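Local coordinates for Tll1590 protein (PDB 6LDQ), which belongs to the GT-B glycosyltransferase clan and carries a glycosyl transferase 4-like domain built around a largely parallel, Rossmann-like beta sheet flanked by helices, at residues 51-55 and 78-82; 72-76 and 92-97; 86-91 and 114-119; 160-165 and 185-191. All coordinates share one frame; numbering follows the deposited sequence.

Contact 1: residues 51-55 and 78-82; sequences TRKTD and LTYIP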
loop_
_atom_site.group_PDB
_atom_site.type_symbol
_atom_site.label_atom_id
_atom_site.label_comp_id
_atom_site.label_asym_id
_atom_site.label_seq_id
_atom_site.Cartn_x
_atom_site.Cartn_y
_atom_site.Cartn_z
ATOM N N THR A 51 -7.133 0.417 6.332
ATOM C CA THR A 51 -7.678 1.691 5.900
ATOM C C THR A 51 -8.114 2.437 7.157
ATOM O O THR A 51 -8.079 1.896 8.270
ATOM C CB THR A 51 -8.826 1.493 4.879
ATOM O OG1 THR A 51 -9.268 2.772 4.373
ATOM C CG2 THR A 51 -10.011 0.722 5.488
ATOM N N ARG A 52 -8.469 3.711 6.995
ATOM C CA ARG A 52 -8.901 4.493 8.136
ATOM C C ARG A 52 -10.373 4.238 8.439
ATOM O O ARG A 52 -11.168 3.897 7.555
ATOM C CB ARG A 52 -8.670 5.999 7.898
ATOM C CG ARG A 52 -9.521 6.600 6.772
ATOM C CD ARG A 52 -9.160 8.098 6.555
ATOM N NE ARG A 52 -9.033 8.757 7.845
ATOM C CZ ARG A 52 -10.000 9.485 8.394
ATOM N NH1 ARG A 52 -11.126 9.671 7.726
ATOM N NH2 ARG A 52 -9.837 10.029 9.601
ATOM N N LYS A 53 -10.728 4.398 9.711
ATOM C CA LYS A 53 -12.127 4.452 10.101
ATOM C C LYS A 53 -12.740 5.773 9.670
ATOM O O LYS A 53 -12.102 6.824 9.760
ATOM C CB LYS A 53 -12.268 4.322 11.609
ATOM C CG LYS A 53 -12.245 2.935 12.124
ATOM C CD LYS A 53 -12.659 2.946 13.575
ATOM C CE LYS A 53 -12.811 1.535 14.107
ATOM N NZ LYS A 53 -12.920 1.538 15.598
ATOM N N THR A 54 -13.984 5.715 9.206
ATOM C CA THR A 54 -14.705 6.910 8.790
ATOM C C THR A 54 -16.035 7.057 9.522
ATOM O O THR A 54 -16.840 7.926 9.165
ATOM C CB THR A 54 -14.916 6.902 7.270
ATOM O OG1 THR A 54 -15.743 5.796 6.893
ATOM C CG2 THR A 54 -13.576 6.784 6.536
ATOM N N ASP A 55 -16.283 6.232 10.547
ATOM C CA ASP A 55 -17.473 6.347 11.385
ATOM C C ASP A 55 -17.183 5.703 12.730
ATOM O O ASP A 55 -16.534 4.646 12.765
ATOM C CB ASP A 55 -18.685 5.677 10.725
ATOM C CG ASP A 55 -19.972 5.928 11.484
ATOM O OD1 ASP A 55 -20.130 5.378 12.596
ATOM O OD2 ASP A 55 -20.827 6.683 10.973
ATOM N N LEU A 78 -13.413 10.466 13.020
ATOM C CA LEU A 78 -14.275 9.360 12.624
ATOM C C LEU A 78 -15.377 9.878 11.693
ATOM O O LEU A 78 -16.569 9.893 12.012
ATOM C CB LEU A 78 -14.834 8.665 13.858
ATOM C CG LEU A 78 -13.761 8.094 14.797
ATOM C CD1 LEU A 78 -14.360 7.645 16.114
ATOM C CD2 LEU A 78 -12.996 6.934 14.153
ATOM N N THR A 79 -14.944 10.289 10.499
ATOM C CA THR A 79 -15.830 10.818 9.472
ATOM C C THR A 79 -15.150 10.614 8.125
ATOM O O THR A 79 -13.954 10.318 8.057
ATOM C CB THR A 79 -16.147 12.299 9.726
ATOM O OG1 THR A 79 -17.217 12.723 8.871
ATOM C CG2 THR A 79 -14.912 13.162 9.469
ATOM N N TYR A 80 -15.920 10.778 7.047
ATOM C CA TYR A 80 -15.339 10.720 5.709
ATOM C C TYR A 80 -14.521 11.975 5.433
ATOM O O TYR A 80 -15.045 13.096 5.442
ATOM C CB TYR A 80 -16.412 10.556 4.634
ATOM C CG TYR A 80 -15.780 10.526 3.264
ATOM C CD1 TYR A 80 -15.201 9.360 2.775
ATOM C CD2 TYR A 80 -15.706 11.677 2.483
ATOM C CE1 TYR A 80 -14.594 9.330 1.545
ATOM C CE2 TYR A 80 -15.096 11.659 1.245
ATOM C CZ TYR A 80 -14.547 10.485 0.780
ATOM O OH TYR A 80 -13.942 10.462 -0.450
ATOM N N ILE A 81 -13.234 11.784 5.161
ATOM C CA ILE A 81 -12.322 12.864 4.823
ATOM C C ILE A 81 -11.802 12.607 3.408
ATOM O O ILE A 81 -11.294 11.520 3.140
ATOM C CB ILE A 81 -11.154 12.971 5.817
ATOM C CG1 ILE A 81 -11.693 13.318 7.215
ATOM C CG2 ILE A 81 -10.156 14.009 5.363
ATOM C CD1 ILE A 81 -10.692 13.105 8.324
ATOM N N PRO A 82 -11.923 13.557 2.489
ATOM C CA PRO A 82 -11.408 13.332 1.136
ATOM C C PRO A 82 -9.886 13.351 1.117
ATOM O O PRO A 82 -9.232 13.834 2.042
ATOM C CB PRO A 82 -12.001 14.493 0.331
ATOM C CG PRO A 82 -12.187 15.584 1.341
ATOM C CD PRO A 82 -12.497 14.904 2.659
HETATM O O HOH W 1 -11.630 9.237 4.646
#

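Contact 2: residues 72-76 and 92-97; sequences RLQAG and KFVEAF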
loop_
_atom_site.group_PDB
_atom_site.type_symbol
_atom_site.label_atom_id
_atom_site.label_comp_id
_atom_site.label_asym_id
_atom_site.label_seq_id
_atom_site.Cartn_x
_atom_site.Cartn_y
_atom_site.Cartn_z
ATOM N N ARG A 72 -9.641 -1.526 10.213
ATOM C CA ARG A 72 -9.956 -0.101 10.142
ATOM C C ARG A 72 -9.370 0.589 11.365
ATOM O O ARG A 72 -9.698 0.241 12.508
ATOM C CB ARG A 72 -11.463 0.129 10.031
ATOM C CG ARG A 72 -12.039 -0.461 8.760
ATOM C CD ARG A 72 -13.544 -0.361 8.677
ATOM N NE ARG A 72 -13.980 0.997 8.379
ATOM C CZ ARG A 72 -14.024 1.519 7.160
ATOM N NH1 ARG A 72 -13.656 0.791 6.116
ATOM N NH2 ARG A 72 -14.432 2.775 6.990
ATOM N N LEU A 73 -8.483 1.544 11.130
ATOM C CA LEU A 73 -7.733 2.152 12.207
ATOM C C LEU A 73 -8.327 3.515 12.504
ATOM O O LEU A 73 -8.688 4.256 11.586
ATOM C CB LEU A 73 -6.253 2.292 11.853
ATOM C CG LEU A 73 -5.475 1.031 11.448
ATOM C CD1 LEU A 73 -4.178 1.433 10.772
ATOM C CD2 LEU A 73 -5.194 0.148 12.667
ATOM N N GLN A 74 -8.471 3.820 13.786
ATOM C CA GLN A 74 -8.839 5.176 14.165
ATOM C C GLN A 74 -7.622 6.062 13.944
ATOM O O GLN A 74 -6.577 5.878 14.578
ATOM C CB GLN A 74 -9.329 5.230 15.605
ATOM C CG GLN A 74 -9.740 6.634 16.024
ATOM C CD GLN A 74 -10.561 6.657 17.305
ATOM O OE1 GLN A 74 -10.931 5.608 17.846
ATOM N NE2 GLN A 74 -10.850 7.859 17.797
ATOM N N ALA A 75 -7.732 6.991 12.998
ATOM C CA ALA A 75 -6.596 7.846 12.669
ATOM C C ALA A 75 -7.162 9.160 12.128
ATOM O O ALA A 75 -7.446 9.288 10.936
ATOM C CB ALA A 75 -5.672 7.169 11.673
ATOM N N GLY A 76 -7.334 10.128 13.024
ATOM C CA GLY A 76 -8.037 11.337 12.686
ATOM C C GLY A 76 -9.530 11.150 12.849
ATOM O O GLY A 76 -10.007 10.087 13.267
ATOM N N LYS A 92 -1.015 9.853 12.767
ATOM C CA LYS A 92 -1.865 9.019 13.601
ATOM C C LYS A 92 -2.068 7.650 12.963
ATOM O O LYS A 92 -2.099 6.632 13.668
ATOM C CB LYS A 92 -3.210 9.701 13.851
ATOM C CG LYS A 92 -3.112 11.074 14.534
ATOM C CD LYS A 92 -4.424 11.851 14.447
ATOM C CE LYS A 92 -4.693 12.621 15.732
ATOM N NZ LYS A 92 -5.870 13.545 15.618
ATOM N N PHE A 93 -2.213 7.612 11.631
ATOM C CA PHE A 93 -2.335 6.327 10.934
ATOM C C PHE A 93 -1.078 5.495 11.103
ATOM O O PHE A 93 -1.149 4.265 11.257
ATOM C CB PHE A 93 -2.650 6.544 9.456
ATOM C CG PHE A 93 -3.144 5.311 8.747
ATOM C CD1 PHE A 93 -2.258 4.332 8.337
ATOM C CD2 PHE A 93 -4.487 5.150 8.476
ATOM C CE1 PHE A 93 -2.709 3.190 7.685
ATOM C CE2 PHE A 93 -4.952 4.020 7.822
ATOM C CZ PHE A 93 -4.063 3.043 7.422
ATOM N N VAL A 94 0.082 6.145 11.109
ATOM C CA VAL A 94 1.341 5.434 11.303
ATOM C C VAL A 94 1.400 4.806 12.692
ATOM O O VAL A 94 1.818 3.651 12.846
ATOM C CB VAL A 94 2.533 6.377 11.060
ATOM C CG1 VAL A 94 3.784 5.828 11.706
ATOM C CG2 VAL A 94 2.751 6.620 9.542
ATOM N N GLU A 95 0.989 5.557 13.723
ATOM C CA GLU A 95 0.997 5.047 15.096
ATOM C C GLU A 95 0.022 3.886 15.275
ATOM O O GLU A 95 0.336 2.897 15.953
ATOM C CB GLU A 95 0.646 6.178 16.085
ATOM C CG GLU A 95 -0.127 5.687 17.338
ATOM C CD GLU A 95 -0.475 6.799 18.334
ATOM O OE1 GLU A 95 -0.467 7.987 17.950
ATOM O OE2 GLU A 95 -0.766 6.477 19.504
ATOM N N ALA A 96 -1.183 4.013 14.716
ATOM C CA ALA A 96 -2.169 2.945 14.813
ATOM C C ALA A 96 -1.686 1.682 14.111
ATOM O O ALA A 96 -1.885 0.562 14.610
ATOM C CB ALA A 96 -3.492 3.412 14.214
ATOM N N PHE A 97 -1.058 1.845 12.939
ATOM C CA PHE A 97 -0.546 0.695 12.201
ATOM C C PHE A 97 0.594 0.024 12.950
ATOM O O PHE A 97 0.715 -1.213 12.937
ATOM C CB PHE A 97 -0.084 1.115 10.801
ATOM C CG PHE A 97 0.531 -0.017 10.002
ATOM C CD1 PHE A 97 -0.273 -0.881 9.275
ATOM C CD2 PHE A 97 1.905 -0.237 10.003
ATOM C CE1 PHE A 97 0.283 -1.938 8.548
ATOM C CE2 PHE A 97 2.463 -1.305 9.279
ATOM C CZ PHE A 97 1.653 -2.137 8.553
#

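Contact 3: residues 86-91 and 114-119; sequences LFETLP and WLSGWV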
loop_
_atom_site.group_PDB
_atom_site.type_symbol
_atom_site.label_atom_id
_atom_site.label_comp_id
_atom_site.label_asym_id
_atom_site.label_seq_id
_atom_site.Cartn_x
_atom_site.Cartn_y
_atom_site.Cartn_z
ATOM N N LEU A 86 -6.349 14.480 3.784
ATOM C CA LEU A 86 -5.927 13.348 4.597
ATOM C C LEU A 86 -4.506 13.480 5.122
ATOM O O LEU A 86 -4.198 12.885 6.162
ATOM C CB LEU A 86 -6.057 12.038 3.796
ATOM C CG LEU A 86 -7.458 11.423 3.863
ATOM C CD1 LEU A 86 -7.511 10.080 3.138
ATOM C CD2 LEU A 86 -7.898 11.259 5.320
ATOM N N PHE A 87 -3.632 14.239 4.437
ATOM C CA PHE A 87 -2.214 14.255 4.807
ATOM C C PHE A 87 -1.993 14.493 6.304
ATOM O O PHE A 87 -1.106 13.879 6.916
ATOM C CB PHE A 87 -1.457 15.312 3.997
ATOM C CG PHE A 87 0.023 15.241 4.189
ATOM C CD1 PHE A 87 0.756 14.224 3.610
ATOM C CD2 PHE A 87 0.676 16.159 4.990
ATOM C CE1 PHE A 87 2.120 14.141 3.814
ATOM C CE2 PHE A 87 2.031 16.081 5.194
ATOM C CZ PHE A 87 2.755 15.079 4.612
ATOM N N GLU A 88 -2.780 15.392 6.918
ATOM C CA GLU A 88 -2.516 15.726 8.315
ATOM C C GLU A 88 -2.925 14.620 9.289
ATOM O O GLU A 88 -2.630 14.748 10.484
ATOM C CB GLU A 88 -3.222 17.037 8.699
ATOM C CG GLU A 88 -4.715 16.919 9.020
ATOM C CD GLU A 88 -5.395 18.280 9.163
ATOM O OE1 GLU A 88 -4.677 19.297 9.249
ATOM O OE2 GLU A 88 -6.646 18.339 9.189
ATOM N N THR A 89 -3.591 13.556 8.810
ATOM C CA THR A 89 -4.038 12.439 9.636
ATOM C C THR A 89 -3.031 11.295 9.696
ATOM O O THR A 89 -3.187 10.401 10.546
ATOM C CB THR A 89 -5.375 11.872 9.119
ATOM O OG1 THR A 89 -5.148 11.062 7.953
ATOM C CG2 THR A 89 -6.326 12.994 8.749
ATOM N N LEU A 90 -1.993 11.330 8.856
ATOM C CA LEU A 90 -1.071 10.237 8.562
ATOM C C LEU A 90 -0.155 9.877 9.734
ATOM O O LEU A 90 0.072 8.677 9.960
ATOM C CB LEU A 90 -0.254 10.564 7.302
ATOM C CG LEU A 90 -1.116 10.735 6.042
ATOM C CD1 LEU A 90 -0.288 10.663 4.748
ATOM C CD2 LEU A 90 -2.245 9.682 6.010
ATOM N N PRO A 91 0.378 10.842 10.505
ATOM C CA PRO A 91 1.115 10.458 11.721
ATOM C C PRO A 91 0.295 9.613 12.684
ATOM O O PRO A 91 0.859 8.746 13.366
ATOM C CB PRO A 91 1.491 11.810 12.352
ATOM C CG PRO A 91 1.600 12.734 11.195
ATOM C CD PRO A 91 0.535 12.286 10.218
ATOM N N TRP A 114 -0.198 8.037 -3.046
ATOM C CA TRP A 114 0.955 8.675 -2.414
ATOM C C TRP A 114 0.767 8.872 -0.916
ATOM O O TRP A 114 1.751 8.829 -0.167
ATOM C CB TRP A 114 1.270 10.007 -3.119
ATOM C CG TRP A 114 0.332 11.144 -2.856
ATOM C CD1 TRP A 114 -0.749 11.505 -3.609
ATOM C CD2 TRP A 114 0.432 12.117 -1.801
ATOM N NE1 TRP A 114 -1.347 12.639 -3.071
ATOM C CE2 TRP A 114 -0.643 13.021 -1.959
ATOM C CE3 TRP A 114 1.315 12.303 -0.737
ATOM C CZ2 TRP A 114 -0.836 14.106 -1.102
ATOM C CZ3 TRP A 114 1.112 13.372 0.119
ATOM C CH2 TRP A 114 0.043 14.254 -0.065
ATOM N N LEU A 115 -0.481 9.057 -0.458
ATOM C CA LEU A 115 -0.755 9.295 0.964
ATOM C C LEU A 115 -0.382 8.077 1.814
ATOM O O LEU A 115 0.318 8.193 2.823
ATOM C CB LEU A 115 -2.239 9.640 1.165
ATOM C CG LEU A 115 -2.746 11.001 0.662
ATOM C CD1 LEU A 115 -4.244 10.957 0.478
ATOM C CD2 LEU A 115 -2.363 12.115 1.636
ATOM N N SER A 116 -0.872 6.909 1.437
ATOM C CA SER A 116 -0.405 5.683 2.085
ATOM C C SER A 116 1.104 5.525 1.927
ATOM O O SER A 116 1.772 4.985 2.814
ATOM C CB SER A 116 -1.133 4.485 1.491
ATOM O OG SER A 116 -2.535 4.713 1.449
ATOM N N GLY A 117 1.670 6.040 0.827
ATOM C CA GLY A 117 3.099 5.898 0.604
ATOM C C GLY A 117 3.953 6.663 1.584
ATOM O O GLY A 117 5.037 6.210 1.956
ATOM N N TRP A 118 3.504 7.864 1.974
ATOM C CA TRP A 118 4.100 8.554 3.111
ATOM C C TRP A 118 4.172 7.630 4.330
ATOM O O TRP A 118 5.196 7.548 5.021
ATOM C CB TRP A 118 3.267 9.800 3.424
ATOM C CG TRP A 118 3.966 10.761 4.320
ATOM C CD1 TRP A 118 4.831 11.758 3.945
ATOM C CD2 TRP A 118 3.892 10.804 5.742
ATOM N NE1 TRP A 118 5.283 12.425 5.061
ATOM C CE2 TRP A 118 4.726 11.852 6.175
ATOM C CE3 TRP A 118 3.207 10.043 6.697
ATOM C CZ2 TRP A 118 4.883 12.178 7.527
ATOM C CZ3 TRP A 118 3.358 10.370 8.047
ATOM C CH2 TRP A 118 4.185 11.439 8.446
ATOM N N VAL A 119 3.083 6.931 4.606
ATOM C CA VAL A 119 3.097 5.976 5.716
ATOM C C VAL A 119 4.177 4.927 5.471
ATOM O O VAL A 119 5.000 4.635 6.348
ATOM C CB VAL A 119 1.702 5.351 5.899
ATOM C CG1 VAL A 119 1.741 4.178 6.891
ATOM C CG2 VAL A 119 0.682 6.409 6.346
#

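Contact 4: residues 160-165 and 185-191; sequences EKAILE and VSKAGQT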
loop_
_atom_site.group_PDB
_atom_site.type_symbol
_atom_site.label_atom_id
_atom_site.label_comp_id
_atom_site.label_asym_id
_atom_site.label_seq_id
_atom_site.Cartn_x
_atom_site.Cartn_y
_atom_site.Cartn_z
ATOM N N GLU A 160 6.140 11.977 -3.392
ATOM C CA GLU A 160 6.201 11.032 -4.499
ATOM C C GLU A 160 7.641 10.778 -4.939
ATOM O O GLU A 160 8.000 9.651 -5.308
ATOM C CB GLU A 160 5.328 11.538 -5.650
ATOM C CG GLU A 160 3.853 11.617 -5.246
ATOM C CD GLU A 160 2.887 11.751 -6.402
ATOM O OE1 GLU A 160 1.765 11.225 -6.285
ATOM O OE2 GLU A 160 3.226 12.406 -7.406
ATOM N N LYS A 161 8.484 11.809 -4.911
ATOM C CA LYS A 161 9.904 11.598 -5.183
ATOM C C LYS A 161 10.530 10.688 -4.125
ATOM O O LYS A 161 11.264 9.742 -4.452
ATOM C CB LYS A 161 10.631 12.942 -5.239
ATOM C CG LYS A 161 10.325 13.762 -6.499
ATOM C CD LYS A 161 10.975 15.127 -6.396
ATOM C CE LYS A 161 10.548 16.003 -7.559
ATOM N NZ LYS A 161 11.367 17.229 -7.596
ATOM N N ALA A 162 10.243 10.949 -2.852
ATOM C CA ALA A 162 10.826 10.134 -1.786
ATOM C C ALA A 162 10.419 8.673 -1.918
ATOM O O ALA A 162 11.212 7.774 -1.635
ATOM C CB ALA A 162 10.420 10.674 -0.415
ATOM N N ILE A 163 9.189 8.424 -2.351
ATOM C CA ILE A 163 8.720 7.052 -2.494
ATOM C C ILE A 163 9.433 6.368 -3.656
ATOM O O ILE A 163 9.943 5.251 -3.519
ATOM C CB ILE A 163 7.196 7.025 -2.677
ATOM C CG1 ILE A 163 6.499 7.478 -1.394
ATOM C CG2 ILE A 163 6.744 5.601 -3.008
ATOM C CD1 ILE A 163 5.093 7.951 -1.625
ATOM N N LEU A 164 9.501 7.041 -4.811
ATOM C CA LEU A 164 10.195 6.464 -5.957
ATOM C C LEU A 164 11.639 6.123 -5.616
ATOM O O LEU A 164 12.168 5.099 -6.074
ATOM C CB LEU A 164 10.141 7.424 -7.146
ATOM C CG LEU A 164 8.814 7.447 -7.897
ATOM C CD1 LEU A 164 8.735 8.723 -8.752
ATOM C CD2 LEU A 164 8.678 6.186 -8.762
ATOM N N GLU A 165 12.279 6.948 -4.785
ATOM C CA GLU A 165 13.694 6.771 -4.480
ATOM C C GLU A 165 13.959 5.650 -3.484
ATOM O O GLU A 165 15.046 5.066 -3.499
ATOM C CB GLU A 165 14.277 8.076 -3.932
ATOM C CG GLU A 165 14.432 9.159 -4.972
ATOM C CD GLU A 165 14.742 10.508 -4.350
ATOM O OE1 GLU A 165 14.420 10.704 -3.160
ATOM O OE2 GLU A 165 15.300 11.369 -5.055
ATOM N N VAL A 185 7.376 14.072 -12.312
ATOM C CA VAL A 185 7.734 13.773 -10.930
ATOM C C VAL A 185 9.211 13.405 -10.836
ATOM O O VAL A 185 10.003 14.155 -10.261
ATOM C CB VAL A 185 6.837 12.662 -10.348
ATOM C CG1 VAL A 185 7.266 12.307 -8.921
ATOM C CG2 VAL A 185 5.379 13.080 -10.381
ATOM N N SER A 186 9.599 12.250 -11.372
ATOM C CA SER A 186 10.991 11.840 -11.231
ATOM C C SER A 186 11.255 10.639 -12.121
ATOM O O SER A 186 10.371 9.799 -12.319
ATOM C CB SER A 186 11.324 11.493 -9.771
ATOM O OG SER A 186 12.626 10.957 -9.660
ATOM N N LYS A 187 12.489 10.547 -12.620
ATOM C CA LYS A 187 12.948 9.388 -13.381
ATOM C C LYS A 187 13.511 8.284 -12.497
ATOM O O LYS A 187 13.883 7.216 -13.009
ATOM C CB LYS A 187 14.029 9.799 -14.387
ATOM C CG LYS A 187 13.627 10.908 -15.356
ATOM C CD LYS A 187 13.600 10.400 -16.775
ATOM C CE LYS A 187 12.578 11.149 -17.621
ATOM N NZ LYS A 187 12.582 12.623 -17.372
ATOM N N ALA A 188 13.602 8.522 -11.197
ATOM C CA ALA A 188 14.219 7.581 -10.284
ATOM C C ALA A 188 13.295 6.389 -10.028
ATOM O O ALA A 188 12.094 6.430 -10.301
ATOM C CB ALA A 188 14.582 8.288 -8.974
ATOM N N GLY A 189 13.880 5.318 -9.498
ATOM C CA GLY A 189 13.125 4.182 -9.002
ATOM C C GLY A 189 12.804 3.153 -10.075
ATOM O O GLY A 189 12.987 3.367 -11.277
ATOM N N GLN A 190 12.310 2.003 -9.614
ATOM C CA GLN A 190 11.880 0.919 -10.488
ATOM C C GLN A 190 10.358 0.923 -10.562
ATOM O O GLN A 190 9.685 0.791 -9.536
ATOM C CB GLN A 190 12.391 -0.433 -9.985
ATOM C CG GLN A 190 12.846 -1.386 -11.107
ATOM C CD GLN A 190 12.886 -2.843 -10.667
ATOM O OE1 GLN A 190 12.556 -3.168 -9.524
ATOM N NE2 GLN A 190 13.289 -3.730 -11.579
ATOM N N THR A 191 9.820 1.103 -11.765
ATOM C CA THR A 191 8.391 1.016 -12.015
ATOM C C THR A 191 8.082 -0.271 -12.772
ATOM O O THR A 191 8.887 -0.743 -13.579
ATOM C CB THR A 191 7.879 2.230 -12.806
ATOM O OG1 THR A 191 8.792 2.539 -13.873
ATOM C CG2 THR A 191 7.742 3.471 -11.885
HETATM O O HOH W 2 11.681 2.506 -6.559
#

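Contact 1: residues 51-55 and 78-82
Leu-78 lies alongside Lys-53, the two side chains pointing the same way, with Leu-78 CD2 3.7 Å from Lys-53 CB. The aliphatic part of the lysine does the touching, while its NZ runs on to a salt bridge with Asp-60. At Thr-79 the backbone takes over. Its CA sits 3.1 Å from Thr-54 O, and its carbonyl turns back to meet Arg-52, with NH1 of Arg-52 giving a 2.9 Å hydrogen bond to Thr-79 O. NH1 lies almost in line with the C=O bond (177°) and the oxygen stays close to the guanidinium plane, although the N-H points off the oxygen (138° at the hydrogen). The arginine reaches this place through a kink at chi3 (-44°). Tyr-80 points away and joins His-14 through its OH. Ile-81 then crosses the arginine at about a right angle, bringing CD1 to 3.4 Å from Arg-52 NH2. Water 1 adds a bridge, accepting from Arg-52 NH1 and from Ile-81 N (3.1 Å). Since NH2 also bonds to Ala-75 O and Pro-77 O, three backbone oxygens grip the guanidinium. This is the C-terminal end of parallel strand 47-52 in a Rossmann-like sheet, with an arginine tying down the loop after neighbouring strand 68-73.

Contact 2: residues 72-76 and 92-97
Phe-97 N, hydrogen-bonded to Phe-93 O at 2.9 Å inside helix 90-104, is also touched by Leu-73, whose CD1 lies 3.8 Å from that nitrogen. No hydrogen bond joins the two segments; the amides of Ala-96 and Phe-97 bond within the helix. Leu-73 points toward the helix. Its CD1 sits over one face of the Phe-93 ring, 3.9 Å from the centroid and displaced toward the rim, a CH-pi contact in which the two side chains cross at about a right angle. The ring takes this position with CG anti to the backbone N (chi1 -165°). Lower on the same leucine, CB meets Ala-96 CB at 3.8 Å. Beyond the strand, Ala-75 presses its methyl on the helix backbone, CB to Phe-93 N 3.5 Å, and the small side chain allows the CA atoms of Ala-75 and Phe-93 to come within 4.8 Å. Lys-92 lays its aliphatic chain beside Gly-76, CD to N 3.7 Å. Phe-50 of the neighbouring strand 47-52 and Ile-11 of strand 8-11 continue the apolar layer around Phe-93. The chemistry is almost wholly apolar: helix 90-104 is held on the end of strand 68-73 by shape and by burial of carbon.

Contact 3: residues 86-91 and 114-119
An aromatic cluster of Phe-87, Trp-114 and Trp-118 joins the 3-10 turn 87-89, which leads into helix 90-104, to helix 113-126. Phe-87 lies at its middle. It turns an edge to one face of Trp-118 in a T-shaped pair, with its centroid 4.8 Å from that of the five-membered ring and the planes at 73°; the atom leading the edge is CE1, 3.6 Å from Trp-118 CD1. Toward Trp-114 the same ring is nearly parallel but slid aside with little overlap, and Phe-87 CD1 meets Trp-114 CZ3 at 3.6 Å. The phenylalanine reaches both indoles because its CG stands anti to the backbone N (chi1 -172°). Leu-90 packs on the other end of the Trp-118 indole, CB to CE3 3.6 Å, and sends CD1 to within 3.2 Å of Leu-115 O, a close fit against the helix backbone. Pro-91 continues along the six-membered ring, CG to Trp-118 CH2 4.0 Å. On the other flank Leu-115 CD1 touches Leu-86 CB at 3.9 Å. The turn that presents these groups is held by Leu-86 O, which accepts from both the N and the OG1 of Thr-89. Helix 153-166 packs against the cluster through Thr-155 and Val-159, and Trp-121 adds an edge-to-face partner for Trp-118. This is packing of neighbouring helices over a parallel sheet, as in the Rossmann-like domains that build GT-B proteins.

Contact 4: residues 160-165 and 185-191
Along helix 153-166, Glu-160 opens the contact by crossing Val-185 at about a right angle, its OE2 3.7 Å from Val-185 CG2 and its CB beside Val-185 CG1. Lys-161 follows with an extended chain that runs past Val-185 O, with CE at 3.3 Å; the methylene groups, not the amine, do the touching. Leu-164, one turn after Glu-160, is the central residue. Its CD1 touches both Val-185 CG1 and Ser-186 CB, each 3.9 Å away, while CD2 lies 3.8 Å from Ala-188 O. It also meets Val-170 of strand 169-172 and Leu-181 of helix 175-185, the helix that the loop joins to strand 191-193. Its own carbonyl faces the loop: Leu-164 O is 3.2 Å from Gly-189 CA, an approach that a residue without a side chain permits. Water 2 donates to Leu-164 O at 2.7 Å and accepts from Gln-190 N. Glu-165 adds its CG against Ala-188 CB. The loop keeps its shape partly through an ST turn, in which Ser-186 OG accepts from Ala-188 N (3.0 Å, nearly straight at 166°). Arg-182 of the preceding helix bonds to the carbonyls of Ser-186, Ala-188 and Gly-189. No direct hydrogen bond joins the segments: the contact rests on van der Waals packing of Leu-164 against Val-185 and the loop backbone, with one water as polar link and the loop's own bonds fixing its surface.

How the contacts relate
From the N terminus, contact 1 first closes the loop from the end of strand 47-52, through the strand pair 61-63 and 68-73, to residues 78-82. Contact 2 starts inside that loop and ends beyond it on helix 90-104, so the two cross. Contact 3 opens at 86-91, before contact 2 has closed, and crosses it, carrying the same helix across to helix 113-126. Contact 4 follows in series, tying helix 153-166 to the loop before strand 191-193. It touches contact 3, where Ile-163 CD1 packs on Gly-117 CA, whereas contacts 1 and 4 stay about 14 Å apart at their nearest atoms. Together they link the helices and loops from strand 68-73 to strand 191-193.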